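Long-range contacts in cytochrome c (Rhodothermus marinus, PDB 3CP5), which binds one heme c covalently and probably serves as an electron carrier: residues A34-Q39 with A110-E115; D52-G57 with V93-T98. All blocks are in the same frame, centred on the assembly; numbering follows the deposited sequence.

In the fold
Both contacts border the heme c pocket, but on opposite sides of the centre of the chain: their centres lie 22 Å apart, and the nearest atoms of the two are about 12 Å from each other. Contact 1 joins helix 31-44 to helix 107-123 in the interior, and its Ile-113 comes within about 4 Å of both the heme and the side chain of Cys-45, bonded covalently to the heme. Contact 2, at the surface, brings the loop 52-57 to the end of helix 87-96 beside a heme propionate. Along the chain it is nested inside the loop that contact 1 closes, between the heme-binding cysteines and the axial ligand Met-100.

Contact 1: residues A34-Q39 with A110-E115; sequences AQQGEQ and ARAILE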
loop_
_atom_site.group_PDB
_atom_site.type_symbol
_atom_site.label_atom_id
_atom_site.label_comp_id
_atom_site.label_asym_id
_atom_site.label_seq_id
_atom_site.Cartn_x
_atom_site.Cartn_y
_atom_site.Cartn_z
ATOM N N ALA A 34 10.313 -4.112 8.965
ATOM C CA ALA A 34 10.603 -3.636 7.614
ATOM C C ALA A 34 11.297 -4.682 6.740
ATOM O O ALA A 34 11.011 -4.783 5.569
ATOM C CB ALA A 34 11.445 -2.364 7.666
ATOM N N GLN A 35 12.192 -5.485 7.315
ATOM C CA GLN A 35 12.839 -6.560 6.577
ATOM C C GLN A 35 11.825 -7.612 6.179
ATOM O O GLN A 35 11.857 -8.100 5.052
ATOM C CB GLN A 35 13.992 -7.179 7.405
ATOM C CG GLN A 35 14.758 -8.290 6.690
ATOM C CD GLN A 35 15.158 -7.747 5.300
ATOM O OE1 GLN A 35 16.024 -6.867 5.220
ATOM N NE2 GLN A 35 14.509 -8.252 4.262
ATOM N N GLN A 36 10.924 -7.999 7.069
ATOM C CA GLN A 36 9.837 -8.924 6.731
ATOM C C GLN A 36 9.051 -8.316 5.586
ATOM O O GLN A 36 8.735 -8.997 4.573
ATOM C CB GLN A 36 8.923 -9.171 7.931
ATOM C CG GLN A 36 7.841 -10.195 7.609
ATOM C CD GLN A 36 6.669 -10.286 8.568
ATOM O OE1 GLN A 36 6.450 -9.471 9.470
ATOM N NE2 GLN A 36 5.837 -11.340 8.400
ATOM N N GLY A 37 8.723 -7.061 5.672
ATOM C CA GLY A 37 8.030 -6.324 4.616
ATOM C C GLY A 37 8.713 -6.326 3.260
ATOM O O GLY A 37 8.067 -6.437 2.225
ATOM N N GLU A 38 10.035 -6.224 3.278
ATOM C CA GLU A 38 10.808 -6.295 2.034
ATOM C C GLU A 38 10.623 -7.636 1.322
ATOM O O GLU A 38 10.427 -7.733 0.111
ATOM C CB GLU A 38 12.271 -6.026 2.327
ATOM C CG GLU A 38 13.221 -6.017 1.161
ATOM C CD GLU A 38 14.640 -5.580 1.482
ATOM O OE1 GLU A 38 14.959 -5.236 2.629
ATOM O OE2 GLU A 38 15.455 -5.585 0.534
ATOM N N GLN A 39 10.740 -8.715 2.108
ATOM C CA GLN A 39 10.542 -10.060 1.587
ATOM C C GLN A 39 9.134 -10.190 1.038
ATOM O O GLN A 39 8.933 -10.757 -0.041
ATOM C CB GLN A 39 10.785 -11.093 2.673
ATOM C CG GLN A 39 12.211 -11.095 3.195
ATOM C CD GLN A 39 12.319 -11.999 4.421
ATOM O OE1 GLN A 39 11.324 -12.380 5.055
ATOM N NE2 GLN A 39 13.554 -12.346 4.729
ATOM N N ALA A 110 0.247 -7.132 5.568
ATOM C CA ALA A 110 0.128 -5.788 5.010
ATOM C C ALA A 110 0.837 -4.774 5.910
ATOM O O ALA A 110 1.498 -3.834 5.429
ATOM C CB ALA A 110 -1.347 -5.433 4.810
ATOM N N ARG A 111 0.750 -4.936 7.236
ATOM C CA ARG A 111 1.408 -3.980 8.146
ATOM C C ARG A 111 2.923 -4.049 8.011
ATOM O O ARG A 111 3.619 -3.018 8.095
ATOM C CB ARG A 111 0.905 -4.268 9.546
ATOM C CG ARG A 111 1.499 -3.353 10.625
ATOM C CD ARG A 111 1.138 -1.889 10.343
ATOM N NE ARG A 111 1.809 -0.969 11.256
ATOM C CZ ARG A 111 3.051 -0.481 11.090
ATOM N NH1 ARG A 111 3.824 -0.781 10.054
ATOM N NH2 ARG A 111 3.511 0.349 12.011
ATOM N N ALA A 112 3.490 -5.237 7.768
ATOM C CA ALA A 112 4.928 -5.383 7.496
ATOM C C ALA A 112 5.338 -4.686 6.217
ATOM O O ALA A 112 6.327 -3.967 6.140
ATOM C CB ALA A 112 5.314 -6.871 7.506
ATOM N N ILE A 113 4.548 -4.878 5.140
ATOM C CA ILE A 113 4.800 -4.206 3.881
ATOM C C ILE A 113 4.740 -2.706 4.067
ATOM O O ILE A 113 5.592 -1.962 3.543
ATOM C CB ILE A 113 3.869 -4.716 2.752
ATOM C CG1 ILE A 113 4.119 -6.197 2.465
ATOM C CG2 ILE A 113 4.012 -3.886 1.503
ATOM C CD1 ILE A 113 3.119 -6.840 1.543
ATOM N N LEU A 114 3.783 -2.202 4.864
ATOM C CA LEU A 114 3.723 -0.758 5.126
ATOM C C LEU A 114 4.991 -0.262 5.823
ATOM O O LEU A 114 5.521 0.777 5.433
ATOM C CB LEU A 114 2.509 -0.435 6.001
ATOM C CG LEU A 114 2.332 1.007 6.466
ATOM C CD1 LEU A 114 2.124 1.926 5.272
ATOM C CD2 LEU A 114 1.277 1.222 7.500
ATOM N N GLU A 115 5.534 -1.035 6.734
ATOM C CA GLU A 115 6.785 -0.713 7.398
ATOM C C GLU A 115 7.952 -0.625 6.403
ATOM O O GLU A 115 8.792 0.307 6.469
ATOM C CB GLU A 115 7.119 -1.683 8.531
ATOM C CG GLU A 115 8.034 -1.045 9.540
ATOM C CD GLU A 115 7.415 -0.095 10.532
ATOM O OE1 GLU A 115 8.043 0.112 11.594
ATOM O OE2 GLU A 115 6.302 0.410 10.273
#
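Ala-112 and Gly-37 meet where helix 107-123 crosses helix 31-44, the short segments 110-115 and 34-39 running at 103° to each other with their axes 6.8 Å apart at closest approach. Just before this point in the second segment, Arg-111 lays its guanidinium beside Glu-115, one turn on; NH1 of Arg-111 donates to OE2 of Glu-115 at 2.8 Å, the oxygen lying in the guanidinium plane although the nitrogen stands above the carboxylate plane. Ala-112 points its CB at helix 31-44 and touches the amide of Gln-36, with OE1 of Gln-36 3.5 Å from CB of Ala-112. The glutamine reaches there because CG is anti to the backbone N (chi1 -177°) and the chain beyond is extended; its NE2 is hydrogen-bonded to OE1 of Glu-108. The carbonyl O of Ala-112 receives a CA-H...O contact from Gly-37, 3.3 Å from its CA. A CB on Gly-37 would clash with this oxygen, so the missing side chain is what lets the backbones come together, down to 3.9 Å between CA of Gly-37 and CA of Ile-113. Ile-113 aims its side chain from this helix toward the heme, leaving CG1 4.0 Å from O of Gly-37. Glu-115 lies with CG 3.9 Å from N of Ala-34, and its chain then bends at chi2 (78°), leading the carboxylate away from helix 31-44. That buried group is well satisfied: OE1 accepts from the backbone N of Asp-30, and OE2 is shared by Arg-111 and Arg-118. Although helix 10-17 precedes it here, this steep crossing with a glycine at the interface corresponds to that of the N- and C-terminal helices, a hallmark of the cytochrome c fold.

Contact 2: residues D52-G57 with V93-T98; sequences DERFIG and VQEYGT. With HEC (heme c), chain C.
Over one face of the Arg-54 guanidinium lies OE2 of Glu-95, while OH of Tyr-96 sits at its edge, in the plane. In this cytochrome c fold these side chains tie the loop that follows the heme-binding cysteines to the end of helix 87-96. NE of Arg-54 donates to OH of Tyr-96 at 2.8 Å, with 159° at the hydrogen. The glutamate adds charge attraction alone: its OE2 is 3.3 Å from NH2 of Arg-54, but stands well off the guanidinium plane. CG of Tyr-96 is anti to the carbonyl carbon (chi1 -79°), and the ring reaches across to the loop, with CE1 3.6 Å from C of Gly-57 and CD1 3.4 Å from O of Ile-56. An alanine in place of Tyr-96 would probably leave NE of Arg-54 without its acceptor and open a gap beside Gly-57. A CB on Gly-57 itself would clash with the heme, whose C2D lies 3.7 Å from its CA. CG2 of Ile-56 meets OG1 of Thr-98 at 3.6 Å. One water links the two segments, donating to O of Ile-56 and O of Tyr-96 and accepting from OG1 of Thr-98 at 2.7 Å.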
loop_
_atom_site.group_PDB
_atom_site.type_symbol
_atom_site.label_atom_id
_atom_site.label_comp_id
_atom_site.label_asym_id
_atom_site.label_seq_id
_atom_site.Cartn_x
_atom_site.Cartn_y
_atom_site.Cartn_z
ATOM N N ASP A 52 10.930 3.328 -8.123
ATOM C CA ASP A 52 11.299 4.615 -8.701
ATOM C C ASP A 52 10.800 4.890 -10.107
ATOM O O ASP A 52 11.213 5.875 -10.728
ATOM C CB ASP A 52 12.817 4.784 -8.612
ATOM C CG ASP A 52 13.375 4.749 -7.214
ATOM O OD1 ASP A 52 12.910 5.530 -6.365
ATOM O OD2 ASP A 52 14.339 4.018 -6.943
ATOM N N GLU A 53 9.957 4.024 -10.613
ATOM C CA GLU A 53 9.347 4.296 -11.917
ATOM C C GLU A 53 8.034 3.547 -12.078
ATOM O O GLU A 53 7.739 2.605 -11.326
ATOM C CB GLU A 53 10.321 3.934 -13.039
ATOM C CG GLU A 53 10.613 2.463 -13.104
ATOM C CD GLU A 53 11.605 2.019 -14.147
ATOM O OE1 GLU A 53 12.221 2.887 -14.808
ATOM O OE2 GLU A 53 11.826 0.788 -14.312
ATOM N N ARG A 54 7.246 4.007 -13.029
ATOM C CA ARG A 54 6.023 3.311 -13.386
ATOM C C ARG A 54 6.371 1.966 -13.996
ATOM O O ARG A 54 7.415 1.793 -14.645
ATOM C CB ARG A 54 5.220 4.082 -14.436
ATOM C CG ARG A 54 4.937 5.492 -14.065
ATOM C CD ARG A 54 3.993 6.203 -15.025
ATOM N NE ARG A 54 3.183 7.064 -14.160
ATOM C CZ ARG A 54 3.060 8.370 -14.126
ATOM N NH1 ARG A 54 3.714 9.151 -14.974
ATOM N NH2 ARG A 54 2.247 8.928 -13.221
ATOM N N PHE A 55 5.485 1.015 -13.788
ATOM C CA PHE A 55 5.588 -0.308 -14.395
ATOM C C PHE A 55 4.192 -0.798 -14.781
ATOM O O PHE A 55 3.522 -0.114 -15.536
ATOM C CB PHE A 55 6.335 -1.237 -13.417
ATOM C CG PHE A 55 6.798 -2.542 -14.009
ATOM C CD1 PHE A 55 7.621 -2.523 -15.159
ATOM C CD2 PHE A 55 6.465 -3.766 -13.498
ATOM C CE1 PHE A 55 8.045 -3.703 -15.749
ATOM C CE2 PHE A 55 6.866 -4.937 -14.135
ATOM C CZ PHE A 55 7.642 -4.912 -15.245
ATOM N N ILE A 56 3.690 -1.898 -14.282
ATOM C CA ILE A 56 2.287 -2.249 -14.500
ATOM C C ILE A 56 1.419 -1.355 -13.653
ATOM O O ILE A 56 0.370 -0.907 -14.101
ATOM C CB ILE A 56 2.041 -3.746 -14.253
ATOM C CG1 ILE A 56 2.783 -4.591 -15.294
ATOM C CG2 ILE A 56 0.551 -4.065 -14.180
ATOM C CD1 ILE A 56 2.914 -6.065 -14.997
ATOM N N GLY A 57 1.889 -1.062 -12.451
ATOM C CA GLY A 57 1.240 -0.078 -11.593
ATOM C C GLY A 57 2.166 1.089 -11.303
ATOM O O GLY A 57 3.325 1.125 -11.765
ATOM N N VAL A 93 -7.094 3.327 -11.881
ATOM C CA VAL A 93 -7.506 2.284 -12.832
ATOM C C VAL A 93 -7.703 2.881 -14.210
ATOM O O VAL A 93 -7.334 2.256 -15.224
ATOM C CB VAL A 93 -8.798 1.570 -12.369
ATOM C CG1 VAL A 93 -9.344 0.680 -13.459
ATOM C CG2 VAL A 93 -8.549 0.741 -11.127
ATOM N N GLN A 94 -8.303 4.079 -14.333
ATOM C CA GLN A 94 -8.442 4.719 -15.629
ATOM C C GLN A 94 -7.064 4.946 -16.228
ATOM O O GLN A 94 -6.853 4.779 -17.453
ATOM C CB GLN A 94 -9.199 6.044 -15.437
ATOM C CG GLN A 94 -9.294 6.912 -16.682
ATOM C CD GLN A 94 -9.983 8.235 -16.330
ATOM O OE1 GLN A 94 -9.444 9.016 -15.552
ATOM N NE2 GLN A 94 -11.157 8.379 -16.897
ATOM N N GLU A 95 -6.081 5.370 -15.444
ATOM C CA GLU A 95 -4.743 5.585 -15.982
ATOM C C GLU A 95 -3.988 4.338 -16.366
ATOM O O GLU A 95 -3.287 4.357 -17.398
ATOM C CB GLU A 95 -3.935 6.375 -14.946
ATOM C CG GLU A 95 -2.543 6.762 -15.344
ATOM C CD GLU A 95 -1.788 7.610 -14.339
ATOM O OE1 GLU A 95 -2.433 8.088 -13.381
ATOM O OE2 GLU A 95 -0.571 7.823 -14.504
ATOM N N TYR A 96 -4.049 3.287 -15.571
ATOM C CA TYR A 96 -3.184 2.137 -15.699
ATOM C C TYR A 96 -3.827 0.998 -16.427
ATOM O O TYR A 96 -3.110 0.157 -16.985
ATOM C CB TYR A 96 -2.686 1.683 -14.314
ATOM C CG TYR A 96 -1.559 2.612 -13.891
ATOM C CD1 TYR A 96 -0.238 2.390 -14.224
ATOM C CD2 TYR A 96 -1.814 3.765 -13.167
ATOM C CE1 TYR A 96 0.766 3.257 -13.834
ATOM C CE2 TYR A 96 -0.792 4.634 -12.783
ATOM C CZ TYR A 96 0.522 4.389 -13.110
ATOM O OH TYR A 96 1.545 5.233 -12.760
ATOM N N GLY A 97 -5.139 0.939 -16.412
ATOM C CA GLY A 97 -5.904 -0.023 -17.208
ATOM C C GLY A 97 -6.117 -1.355 -16.544
ATOM O O GLY A 97 -7.209 -1.896 -16.321
ATOM N N THR A 98 -5.047 -2.005 -16.161
ATOM C CA THR A 98 -5.214 -3.252 -15.406
ATOM C C THR A 98 -5.600 -2.979 -13.956
ATOM O O THR A 98 -5.466 -1.865 -13.442
ATOM C CB THR A 98 -3.904 -4.023 -15.524
ATOM O OG1 THR A 98 -2.903 -3.283 -14.852
ATOM C CG2 THR A 98 -3.577 -4.194 -16.996
HETATM FE FE HEC C . -0.630 -2.330 -6.494
HETATM C CHA HEC C . -2.044 0.700 -7.206
HETATM C CHB HEC C . 0.369 -1.178 -3.446
HETATM C CHC HEC C . 0.462 -5.483 -5.696
HETATM C CHD HEC C . -1.092 -3.302 -9.705
HETATM N NA HEC C . -0.786 -0.591 -5.547
HETATM C C1A HEC C . -1.457 0.563 -5.956
HETATM C C2A HEC C . -1.458 1.522 -4.878
HETATM C C3A HEC C . -0.765 1.016 -3.849
HETATM C C4A HEC C . -0.370 -0.324 -4.262
HETATM C CMA HEC C . -0.447 1.669 -2.486
HETATM C CAA HEC C . -1.986 2.975 -4.947
HETATM C CBA HEC C . -0.917 3.986 -5.365
HETATM C CGA HEC C . -1.357 5.423 -5.211
HETATM O O1A HEC C . -0.635 6.316 -5.763
HETATM O O2A HEC C . -2.370 5.681 -4.507
HETATM N NB HEC C . 0.290 -3.171 -4.932
HETATM C C1B HEC C . 0.730 -2.482 -3.817
HETATM C C2B HEC C . 1.396 -3.399 -2.930
HETATM C C3B HEC C . 1.370 -4.642 -3.493
HETATM C C4B HEC C . 0.670 -4.485 -4.752
HETATM C CMB HEC C . 2.032 -2.950 -1.591
HETATM C CAB HEC C . 1.800 -5.982 -2.863
HETATM C CBB HEC C . 1.151 -6.285 -1.644
HETATM N NC HEC C . -0.436 -4.060 -7.474
HETATM C C1C HEC C . 0.000 -5.291 -6.986
HETATM C C2C HEC C . -0.004 -6.290 -8.036
HETATM C C3C HEC C . -0.430 -5.695 -9.161
HETATM C C4C HEC C . -0.643 -4.304 -8.835
HETATM C CMC HEC C . 0.630 -7.663 -7.859
HETATM C CAC HEC C . -0.397 -6.239 -10.621
HETATM C CBC HEC C . -1.155 -7.429 -10.794
HETATM N ND HEC C . -1.425 -1.462 -8.109
HETATM C C1D HEC C . -1.508 -2.033 -9.374
HETATM C C2D HEC C . -2.113 -1.070 -10.296
HETATM C C3D HEC C . -2.472 -0.011 -9.562
HETATM C C4D HEC C . -1.965 -0.228 -8.222
HETATM C CMD HEC C . -2.347 -1.426 -11.790
HETATM C CAD HEC C . -3.267 1.243 -9.972
HETATM C CBD HEC C . -4.770 1.026 -9.670
HETATM C CGD HEC C . -5.288 -0.127 -10.498
HETATM O O1D HEC C . -5.745 -1.151 -9.912
HETATM O O2D HEC C . -5.197 0.031 -11.774
HETATM O O HOH W 1 -1.154 -1.663 -16.143
#